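Local coordinates for fimbrial protein MyfA (Yersinia enterocolitica, PDB 5LND) that is the major subunit of Myf fimbriae, surface fibres of Yersinia enterocolitica probably involved in virulence, built from Ig-like domains by donor-strand complementation, at residues B[22-26]-B[125-129]; B[94-99]-B[128-132]; B[42-46]-B[100-104]. All blocks are in the same frame, centred on the assembly; numbering follows the deposited sequence.

Interaction 1: residues B[22-26]-B[125-129]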
ATOM      1  N   THR B  22     -15.664   7.298  -6.678  1.00 20.63           N
ATOM      2  CA  THR B  22     -14.970   7.428  -7.939  1.00 19.90           C
ATOM      3  C   THR B  22     -14.846   6.073  -8.613  1.00 21.32           C
ATOM      4  O   THR B  22     -14.199   5.174  -8.082  1.00 19.86           O
ATOM      5  CB  THR B  22     -13.578   8.021  -7.705  1.00 20.84           C
ATOM      6  OG1 THR B  22     -13.712   9.292  -7.060  1.00 24.27           O
ATOM      7  CG2 THR B  22     -12.838   8.191  -9.008  1.00 23.78           C
ATOM      8  N   PRO B  23     -15.483   5.925  -9.788  1.00 21.46           N
ATOM      9  CA  PRO B  23     -15.481   4.720 -10.627  1.00 21.14           C
ATOM     10  C   PRO B  23     -14.080   4.301 -11.053  1.00 20.92           C
ATOM     11  O   PRO B  23     -13.258   5.135 -11.436  1.00 20.87           O
ATOM     12  CB  PRO B  23     -16.304   5.143 -11.848  1.00 21.25           C
ATOM     13  CG  PRO B  23     -17.213   6.205 -11.319  1.00 24.35           C
ATOM     14  CD  PRO B  23     -16.377   6.961 -10.333  1.00 20.53           C
ATOM     15  N   ALA B  24     -13.814   3.003 -10.979  1.00 20.87           N
ATOM     16  CA  ALA B  24     -12.507   2.466 -11.332  1.00 19.10           C
ATOM     17  C   ALA B  24     -12.602   1.323 -12.338  1.00 19.43           C
ATOM     18  O   ALA B  24     -11.781   1.222 -13.250  1.00 19.44           O
ATOM     19  CB  ALA B  24     -11.769   2.015 -10.087  1.00 17.19           C
ATOM     20  N   PHE B  25     -13.587   0.453 -12.146  1.00 19.85           N
ATOM     21  CA  PHE B  25     -13.784  -0.695 -13.022  1.00 19.66           C
ATOM     22  C   PHE B  25     -15.250  -0.872 -13.376  1.00 20.03           C
ATOM     23  O   PHE B  25     -16.134  -0.522 -12.594  1.00 18.17           O
ATOM     24  CB  PHE B  25     -13.294  -1.990 -12.362  1.00 18.83           C
ATOM     25  CG  PHE B  25     -11.810  -2.052 -12.127  1.00 19.39           C
ATOM     26  CD1 PHE B  25     -10.917  -2.093 -13.189  1.00 20.82           C
ATOM     27  CD2 PHE B  25     -11.310  -2.108 -10.837  1.00 19.31           C
ATOM     28  CE1 PHE B  25      -9.551  -2.157 -12.960  1.00 19.70           C
ATOM     29  CE2 PHE B  25      -9.951  -2.186 -10.610  1.00 17.29           C
ATOM     30  CZ  PHE B  25      -9.076  -2.208 -11.676  1.00 17.46           C
ATOM     31  N   HIS B  26     -15.497  -1.434 -14.554  1.00 18.84           N
ATOM     32  CA  HIS B  26     -16.848  -1.789 -14.952  1.00 22.67           C
ATOM     33  C   HIS B  26     -16.907  -3.251 -15.361  1.00 21.84           C
ATOM     34  O   HIS B  26     -16.054  -3.725 -16.116  1.00 18.55           O
ATOM     35  CB  HIS B  26     -17.329  -0.907 -16.096  1.00 23.39           C
ATOM     36  CG  HIS B  26     -18.742  -1.179 -16.514  1.00 24.08           C
ATOM     37  ND1 HIS B  26     -19.829  -0.850 -15.733  1.00 24.28           N
ATOM     38  CD2 HIS B  26     -19.246  -1.741 -17.640  1.00 27.06           C
ATOM     39  CE1 HIS B  26     -20.940  -1.197 -16.358  1.00 26.39           C
ATOM     40  NE2 HIS B  26     -20.614  -1.740 -17.517  1.00 29.36           N
ATOM     41  N   SER B 125      -9.363  -9.670 -15.127  1.00 18.13           N
ATOM     42  CA  SER B 125      -8.162  -8.914 -14.785  1.00 20.25           C
ATOM     43  C   SER B 125      -8.209  -7.560 -15.501  1.00 20.67           C
ATOM     44  O   SER B 125      -8.502  -7.486 -16.701  1.00 20.49           O
ATOM     45  CB  SER B 125      -6.901  -9.708 -15.165  1.00 20.46           C
ATOM     46  OG  SER B 125      -5.711  -9.072 -14.739  1.00 22.65           O
ATOM     47  N   ALA B 126      -7.964  -6.488 -14.754  1.00 19.68           N
ATOM     48  CA  ALA B 126      -7.899  -5.148 -15.335  1.00 21.22           C
ATOM     49  C   ALA B 126      -7.031  -4.229 -14.478  1.00 21.08           C
ATOM     50  O   ALA B 126      -6.854  -4.464 -13.283  1.00 20.19           O
ATOM     51  CB  ALA B 126      -9.291  -4.555 -15.508  1.00 20.34           C
ATOM     52  N   THR B 127      -6.483  -3.185 -15.090  1.00 20.95           N
ATOM     53  CA  THR B 127      -5.671  -2.229 -14.349  1.00 21.58           C
ATOM     54  C   THR B 127      -6.198  -0.823 -14.566  1.00 20.01           C
ATOM     55  O   THR B 127      -6.581  -0.470 -15.673  1.00 21.36           O
ATOM     56  CB  THR B 127      -4.175  -2.300 -14.742  1.00 20.83           C
ATOM     57  OG1 THR B 127      -4.020  -1.872 -16.095  1.00 27.29           O
ATOM     58  CG2 THR B 127      -3.635  -3.709 -14.600  1.00 18.06           C
ATOM     59  N   LYS B 128      -6.243  -0.037 -13.496  1.00 20.21           N
ATOM     60  CA  LYS B 128      -6.702   1.341 -13.572  1.00 21.81           C
ATOM     61  C   LYS B 128      -5.546   2.248 -13.167  1.00 23.03           C
ATOM     62  O   LYS B 128      -4.799   1.946 -12.235  1.00 24.77           O
ATOM     63  CB  LYS B 128      -7.903   1.544 -12.648  1.00 22.54           C
ATOM     64  CG  LYS B 128      -8.409   2.964 -12.535  1.00 23.35           C
ATOM     65  CD  LYS B 128      -9.055   3.414 -13.821  1.00 22.58           C
ATOM     66  CE  LYS B 128      -9.622   4.798 -13.661  1.00 20.78           C
ATOM     67  NZ  LYS B 128     -10.081   5.307 -14.962  1.00 23.29           N
ATOM     68  N   THR B 129      -5.376   3.347 -13.886  1.00 22.97           N
ATOM     69  CA  THR B 129      -4.266   4.248 -13.618  1.00 25.59           C
ATOM     70  C   THR B 129      -4.688   5.297 -12.609  1.00 23.76           C
ATOM     71  O   THR B 129      -5.783   5.840 -12.699  1.00 24.81           O
ATOM     72  CB  THR B 129      -3.802   4.936 -14.907  1.00 26.71           C
ATOM     73  OG1 THR B 129      -3.405   3.942 -15.855  1.00 29.22           O
ATOM     74  CG2 THR B 129      -2.638   5.877 -14.641  1.00 26.62           C
TER

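Interaction 2: residues B[94-99]-B[128-132]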
ATOM      1  N   VAL B  94      -5.483   8.422  -2.147  1.00 22.72           N
ATOM      2  CA  VAL B  94      -4.964   7.480  -3.127  1.00 20.37           C
ATOM      3  C   VAL B  94      -3.690   7.987  -3.768  1.00 19.79           C
ATOM      4  O   VAL B  94      -3.622   9.120  -4.217  1.00 23.84           O
ATOM      5  CB  VAL B  94      -5.984   7.225  -4.227  1.00 21.43           C
ATOM      6  CG1 VAL B  94      -5.414   6.278  -5.244  1.00 22.92           C
ATOM      7  CG2 VAL B  94      -7.259   6.649  -3.640  1.00 23.32           C
ATOM      8  N   LYS B  95      -2.685   7.130  -3.817  1.00 19.33           N
ATOM      9  CA  LYS B  95      -1.418   7.483  -4.412  1.00 21.81           C
ATOM     10  C   LYS B  95      -1.404   7.075  -5.871  1.00 23.03           C
ATOM     11  O   LYS B  95      -2.196   6.243  -6.294  1.00 22.59           O
ATOM     12  CB  LYS B  95      -0.296   6.777  -3.668  1.00 22.81           C
ATOM     13  CG  LYS B  95      -0.272   7.096  -2.197  1.00 25.13           C
ATOM     14  CD  LYS B  95       1.088   6.804  -1.581  1.00 25.92           C
ATOM     15  CE  LYS B  95       1.372   7.739  -0.411  1.00 27.69           C
ATOM     16  NZ  LYS B  95       1.997   7.057   0.764  1.00 26.38           N
ATOM     17  N   ALA B  96      -0.496   7.668  -6.637  1.00 24.15           N
ATOM     18  CA  ALA B  96      -0.362   7.344  -8.049  1.00 25.25           C
ATOM     19  C   ALA B  96       0.059   5.892  -8.218  1.00 22.50           C
ATOM     20  O   ALA B  96       0.726   5.331  -7.352  1.00 21.45           O
ATOM     21  CB  ALA B  96       0.642   8.273  -8.717  1.00 26.42           C
ATOM     22  N   GLY B  97      -0.337   5.283  -9.330  1.00 24.71           N
ATOM     23  CA  GLY B  97       0.070   3.922  -9.623  1.00 23.15           C
ATOM     24  C   GLY B  97      -0.786   3.239 -10.665  1.00 23.04           C
ATOM     25  O   GLY B  97      -1.815   3.763 -11.084  1.00 23.99           O
ATOM     26  N   GLU B  98      -0.348   2.065 -11.099  1.00 23.82           N
ATOM     27  CA  GLU B  98      -1.154   1.246 -11.979  1.00 22.17           C
ATOM     28  C   GLU B  98      -1.741   0.144 -11.124  1.00 21.92           C
ATOM     29  O   GLU B  98      -1.042  -0.793 -10.745  1.00 22.51           O
ATOM     30  CB  GLU B  98      -0.289   0.664 -13.094  1.00 25.39           C
ATOM     31  CG  GLU B  98       0.439   1.719 -13.915  1.00 23.42           C
ATOM     32  CD  GLU B  98      -0.517   2.615 -14.660  1.00 31.43           C
ATOM     33  OE1 GLU B  98      -1.523   2.096 -15.182  1.00 31.09           O
ATOM     34  OE2 GLU B  98      -0.275   3.838 -14.716  1.00 37.09           O
ATOM     35  N   TYR B  99      -3.020   0.261 -10.797  1.00 21.82           N
ATOM     36  CA  TYR B  99      -3.608  -0.659  -9.841  1.00 21.00           C
ATOM     37  C   TYR B  99      -4.389  -1.765 -10.508  1.00 19.17           C
ATOM     38  O   TYR B  99      -5.337  -1.512 -11.246  1.00 19.31           O
ATOM     39  CB  TYR B  99      -4.527   0.080  -8.898  1.00 19.73           C
ATOM     40  CG  TYR B  99      -3.885   1.059  -7.963  1.00 20.23           C
ATOM     41  CD1 TYR B  99      -3.568   0.688  -6.668  1.00 20.26           C
ATOM     42  CD2 TYR B  99      -3.654   2.371  -8.351  1.00 20.62           C
ATOM     43  CE1 TYR B  99      -3.018   1.581  -5.791  1.00 20.30           C
ATOM     44  CE2 TYR B  99      -3.098   3.277  -7.476  1.00 22.67           C
ATOM     45  CZ  TYR B  99      -2.780   2.870  -6.202  1.00 21.20           C
ATOM     46  OH  TYR B  99      -2.231   3.758  -5.317  1.00 21.43           O
ATOM     47  N   LYS B 128      -6.243  -0.037 -13.496  1.00 20.21           N
ATOM     48  CA  LYS B 128      -6.702   1.341 -13.572  1.00 21.81           C
ATOM     49  C   LYS B 128      -5.546   2.248 -13.167  1.00 23.03           C
ATOM     50  O   LYS B 128      -4.799   1.946 -12.235  1.00 24.77           O
ATOM     51  CB  LYS B 128      -7.903   1.544 -12.648  1.00 22.54           C
ATOM     52  CG  LYS B 128      -8.409   2.964 -12.535  1.00 23.35           C
ATOM     53  CD  LYS B 128      -9.055   3.414 -13.821  1.00 22.58           C
ATOM     54  CE  LYS B 128      -9.622   4.798 -13.661  1.00 20.78           C
ATOM     55  NZ  LYS B 128     -10.081   5.307 -14.962  1.00 23.29           N
ATOM     56  N   THR B 129      -5.376   3.347 -13.886  1.00 22.97           N
ATOM     57  CA  THR B 129      -4.266   4.248 -13.618  1.00 25.59           C
ATOM     58  C   THR B 129      -4.688   5.297 -12.609  1.00 23.76           C
ATOM     59  O   THR B 129      -5.783   5.840 -12.699  1.00 24.81           O
ATOM     60  CB  THR B 129      -3.802   4.936 -14.907  1.00 26.71           C
ATOM     61  OG1 THR B 129      -3.405   3.942 -15.855  1.00 29.22           O
ATOM     62  CG2 THR B 129      -2.638   5.877 -14.641  1.00 26.62           C
ATOM     63  N   VAL B 130      -3.832   5.560 -11.632  1.00 24.18           N
ATOM     64  CA  VAL B 130      -3.986   6.748 -10.808  1.00 23.46           C
ATOM     65  C   VAL B 130      -2.817   7.662 -11.137  1.00 24.19           C
ATOM     66  O   VAL B 130      -1.659   7.293 -10.955  1.00 25.27           O
ATOM     67  CB  VAL B 130      -4.015   6.430  -9.306  1.00 22.97           C
ATOM     68  CG1 VAL B 130      -3.894   7.704  -8.506  1.00 25.35           C
ATOM     69  CG2 VAL B 130      -5.300   5.716  -8.944  1.00 23.43           C
ATOM     70  N   LYS B 131      -3.125   8.845 -11.652  1.00 27.25           N
ATOM     71  CA  LYS B 131      -2.095   9.787 -12.064  1.00 28.81           C
ATOM     72  C   LYS B 131      -1.528  10.560 -10.884  1.00 27.74           C
ATOM     73  O   LYS B 131      -2.213  10.781  -9.887  1.00 28.42           O
ATOM     74  CB  LYS B 131      -2.660  10.766 -13.084  1.00 28.18           C
ATOM     75  CG  LYS B 131      -3.242  10.116 -14.328  1.00 33.50           C
ATOM     76  CD  LYS B 131      -2.191   9.439 -15.196  1.00 36.36           C
ATOM     77  CE  LYS B 131      -2.758   9.091 -16.572  1.00 43.14           C
ATOM     78  NZ  LYS B 131      -3.348  10.286 -17.246  1.00 42.59           N
ATOM     79  N   GLU B 132      -0.265  10.955 -10.992  1.00 28.00           N
ATOM     80  CA  GLU B 132       0.314  11.837  -9.993  1.00 29.43           C
ATOM     81  C   GLU B 132      -0.166  13.263 -10.236  1.00 33.69           C
ATOM     82  O   GLU B 132      -0.432  13.668 -11.372  1.00 33.77           O
ATOM     83  CB  GLU B 132       1.838  11.766 -10.033  1.00 32.28           C
ATOM     84  CG  GLU B 132       2.520  12.329  -8.805  1.00 34.17           C
ATOM     85  CD  GLU B 132       1.704  12.144  -7.548  1.00 36.07           C
ATOM     86  OE1 GLU B 132       1.188  13.157  -7.033  1.00 39.45           O
ATOM     87  OE2 GLU B 132       1.583  10.996  -7.073  1.00 34.31           O
ATOM     88  OXT GLU B 132      -0.309  14.043  -9.297  1.00 36.94           O
TER
HETATM   89  O   HOH W   1       0.080   6.440 -12.669  1.00 26.19           O

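Interaction 3: residues B[42-46]-B[100-104]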
ATOM      1  N   PRO B  42     -12.397 -12.163  -5.522  1.00 18.37           N
ATOM      2  CA  PRO B  42     -11.039 -11.614  -5.657  1.00 17.75           C
ATOM      3  C   PRO B  42      -9.972 -12.699  -5.630  1.00 18.17           C
ATOM      4  O   PRO B  42     -10.119 -13.683  -4.911  1.00 20.84           O
ATOM      5  CB  PRO B  42     -10.892 -10.730  -4.414  1.00 15.78           C
ATOM      6  CG  PRO B  42     -12.288 -10.382  -4.017  1.00 19.16           C
ATOM      7  CD  PRO B  42     -13.119 -11.592  -4.371  1.00 18.49           C
ATOM      8  N   THR B  43      -8.910 -12.528  -6.406  1.00 17.74           N
ATOM      9  CA  THR B  43      -7.853 -13.528  -6.434  1.00 17.83           C
ATOM     10  C   THR B  43      -6.475 -12.889  -6.329  1.00 20.78           C
ATOM     11  O   THR B  43      -6.298 -11.719  -6.670  1.00 19.27           O
ATOM     12  CB  THR B  43      -7.921 -14.430  -7.705  1.00 20.12           C
ATOM     13  OG1 THR B  43      -7.515 -13.686  -8.859  1.00 21.37           O
ATOM     14  CG2 THR B  43      -9.335 -15.022  -7.924  1.00 18.65           C
ATOM     15  N   GLY B  44      -5.502 -13.661  -5.857  1.00 20.38           N
ATOM     16  CA  GLY B  44      -4.133 -13.192  -5.800  1.00 19.30           C
ATOM     17  C   GLY B  44      -3.898 -12.005  -4.889  1.00 19.14           C
ATOM     18  O   GLY B  44      -4.293 -12.016  -3.728  1.00 21.75           O
ATOM     19  N   ALA B  45      -3.239 -10.988  -5.434  1.00 19.21           N
ATOM     20  CA  ALA B  45      -2.971  -9.750  -4.731  1.00 20.10           C
ATOM     21  C   ALA B  45      -4.271  -9.122  -4.238  1.00 20.86           C
ATOM     22  O   ALA B  45      -4.337  -8.578  -3.140  1.00 19.51           O
ATOM     23  CB  ALA B  45      -2.238  -8.797  -5.645  1.00 18.01           C
ATOM     24  N   SER B  46      -5.306  -9.221  -5.058  1.00 20.52           N
ATOM     25  CA  SER B  46      -6.553  -8.527  -4.810  1.00 17.17           C
ATOM     26  C   SER B  46      -7.465  -9.150  -3.755  1.00 19.74           C
ATOM     27  O   SER B  46      -8.599  -8.700  -3.573  1.00 20.21           O
ATOM     28  CB  SER B  46      -7.302  -8.374  -6.123  1.00 17.38           C
ATOM     29  OG  SER B  46      -6.590  -7.532  -6.996  1.00 18.42           O
ATOM     30  N   GLN B 100      -4.005  -2.997 -10.210  1.00 19.07           N
ATOM     31  CA  GLN B 100      -4.610  -4.150 -10.846  1.00 19.44           C
ATOM     32  C   GLN B 100      -5.584  -4.870  -9.933  1.00 18.41           C
ATOM     33  O   GLN B 100      -5.311  -5.095  -8.760  1.00 19.34           O
ATOM     34  CB  GLN B 100      -3.522  -5.122 -11.282  1.00 20.77           C
ATOM     35  CG  GLN B 100      -4.023  -6.251 -12.143  1.00 20.63           C
ATOM     36  CD  GLN B 100      -2.959  -7.295 -12.414  1.00 24.30           C
ATOM     37  OE1 GLN B 100      -2.145  -7.614 -11.545  1.00 23.38           O
ATOM     38  NE2 GLN B 100      -2.969  -7.846 -13.621  1.00 25.58           N
ATOM     39  N   PHE B 101      -6.733  -5.225 -10.480  1.00 21.36           N
ATOM     40  CA  PHE B 101      -7.609  -6.153  -9.805  1.00 17.59           C
ATOM     41  C   PHE B 101      -7.661  -7.443 -10.608  1.00 18.53           C
ATOM     42  O   PHE B 101      -7.805  -7.429 -11.831  1.00 18.37           O
ATOM     43  CB  PHE B 101      -9.004  -5.571  -9.621  1.00 15.76           C
ATOM     44  CG  PHE B 101      -9.957  -6.514  -8.962  1.00 18.32           C
ATOM     45  CD1 PHE B 101     -10.028  -6.592  -7.579  1.00 16.62           C
ATOM     46  CD2 PHE B 101     -10.772  -7.344  -9.726  1.00 16.63           C
ATOM     47  CE1 PHE B 101     -10.906  -7.470  -6.971  1.00 16.33           C
ATOM     48  CE2 PHE B 101     -11.650  -8.224  -9.129  1.00 15.86           C
ATOM     49  CZ  PHE B 101     -11.717  -8.290  -7.751  1.00 18.53           C
ATOM     50  N   THR B 102      -7.519  -8.555  -9.899  1.00 18.85           N
ATOM     51  CA  THR B 102      -7.702  -9.870 -10.467  1.00 17.75           C
ATOM     52  C   THR B 102      -8.817 -10.550  -9.696  1.00 16.70           C
ATOM     53  O   THR B 102      -8.971 -10.353  -8.485  1.00 15.95           O
ATOM     54  CB  THR B 102      -6.413 -10.707 -10.385  1.00 20.41           C
ATOM     55  OG1 THR B 102      -5.935 -10.757  -9.033  1.00 19.03           O
ATOM     56  CG2 THR B 102      -5.346 -10.100 -11.263  1.00 19.77           C
ATOM     57  N   GLY B 103      -9.612 -11.335 -10.407  1.00 18.01           N
ATOM     58  CA  GLY B 103     -10.695 -12.055  -9.777  1.00 19.60           C
ATOM     59  C   GLY B 103     -11.274 -13.120 -10.677  1.00 18.46           C
ATOM     60  O   GLY B 103     -10.912 -13.217 -11.849  1.00 16.82           O
ATOM     61  N   ARG B 104     -12.174 -13.924 -10.119  1.00 20.73           N
ATOM     62  CA  ARG B 104     -12.834 -14.986 -10.866  1.00 18.24           C
ATOM     63  C   ARG B 104     -14.337 -14.804 -10.804  1.00 17.23           C
ATOM     64  O   ARG B 104     -14.914 -14.679  -9.724  1.00 18.84           O
ATOM     65  CB  ARG B 104     -12.471 -16.350 -10.295  1.00 20.44           C
ATOM     66  CG  ARG B 104     -13.238 -17.495 -10.921  1.00 19.15           C
ATOM     67  CD  ARG B 104     -12.714 -18.834 -10.455  1.00 21.83           C
ATOM     68  NE  ARG B 104     -13.094 -19.123  -9.077  1.00 23.15           N
ATOM     69  CZ  ARG B 104     -12.305 -18.938  -8.020  1.00 26.95           C
ATOM     70  NH1 ARG B 104     -11.074 -18.464  -8.168  1.00 25.06           N
ATOM     71  NH2 ARG B 104     -12.747 -19.230  -6.806  1.00 24.99           N
TER
HETATM   72  O   HOH W   2      -7.817 -14.252 -11.325  1.00 20.06           O
HETATM   73  O   HOH W   3      -4.496  -8.716  -8.048  1.00 23.02           O

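Interaction 1: residues B[22-26]-B[125-129]
The axes of strands 22-26 and 125-129 come no closer than 7.3 Å and run nearly antiparallel at 153°, too far apart for backbone pairing; side chains pack across the gap on each other and on facing backbone. P23 contributes little, its O lying 4.3 Å from K128 CE. A24 CA is nearest K128 CA, at 6.3 Å; A24 O sits 3.5 Å from K128 CD and A24 CB 4.3 Å from K128 CG, so the strand packs on the aliphatic part of the lysine, whose NZ goes on to the carbonyls of T9 and N11. F25 reaches across: its CE1 is 3.5 Å from A126 CB, its CZ 4.0 Å from K128 CB, and T127 N lies at the ring edge, 3.9 Å from F25 CE1. The same ring stacks on F6. A24 and F25 face F86 in a classic beta bulge. Such apolar packing between facing sheets is the interior of an Ig-like beta sandwich, with 125-129 consistent with the donor strand.

Interaction 2: residues B[94-99]-B[128-132]
Four backbone hydrogen bonds and one side-chain bond join these segments. The shortest is T129 OG1 to E98 OE1 at 2.7 Å. G97 N donates to V130 O (2.9 Å) and V130 N to G97 O (2.8 Å); further along, Y99 N reaches K128 O and K128 N reaches Y99 O, each at 2.8 Å. Between them E98 and T129 form the non-hydrogen-bonded pair, CA atoms 4.6 Å apart. A water donates to V130 O at 2.6 Å and weakly to E98 OE2 at 3.3 Å. On the face opposite E98 and T129 lie Y99, V130 and the aliphatic part of K128, whose NZ leads on to T9 and N11; V130 CG2 packs against Y99 CE2 (3.6 Å) and V94 CG1 (3.7 Å). Y99 OH donates to K95 O at 2.7 Å. G97 (phi 162°) has angles that call for glycine. Two hydrogen-bonded pairs thus fix register and direction of 128-130 largely through backbone, consistent with its role as donor strand in this self-complemented subunit.

Interaction 3: residues B[42-46]-B[100-104]
Q100 O lies 3.3 Å from S46 OG, at an angle too poor for a bond. F101 turns its ring under the 42-46 loop, F101 CD1 lying 3.6 Å from S46 CB and F101 CE1 4.1 Å from P42 CB. T102 does most of the polar work. Its N donates to S46 OG (3.2 Å), its O accepts from T43 N (3.0 Å, 164°), and its OG1 donates to T43 O at 2.6 Å; a water donating to T102 OG1 (2.7 Å) also bonds S46 OG (2.6 Å). T43 O accepts S46 N as well (3.1 Å), closing a turn close to type II′ through G44, whose phi of 63° favours glycine. G103 pairs with P42, its CA 4.2 Å from P42 CA; a CB on G103 would clash with F101 CE2. R104 NH1 comes 3.9 Å from T43 CG2, while R104 NE makes a salt bridge to E106. In this Ig-like sandwich the loop thus interrupts strand 37-52 where it flanks 97-108; on its other flank 97-108 bonds to 118-130 through F101 with A126 and G103 with I124, and W73 of strand 72-75 packs on P42 and F101.

All three contacts are partly buried: A24, F25 and K128 are buried in interaction 1; V94, Y99, K128 and V130 beside exposed E98 in interaction 2; P42, S46, F101 and G103 under exposed G44 in interaction 3. Interactions 1 and 2 both include K128 and T129, but only K128 makes contacts in both, to the opposite sheet and along the strand edge. Strand 97-108 is shared by interactions 2 and 3. Interaction 1 lacks cross-segment hydrogen bonds and is largely apolar, interaction 2 has regular backbone pairing, and interaction 3 keeps one bridge and one backbone bond, adding hydroxyl and water bonds. Interactions 1 and 3 meet where F101 N approaches A126 O at 2.9 Å, a probable hydrogen bond.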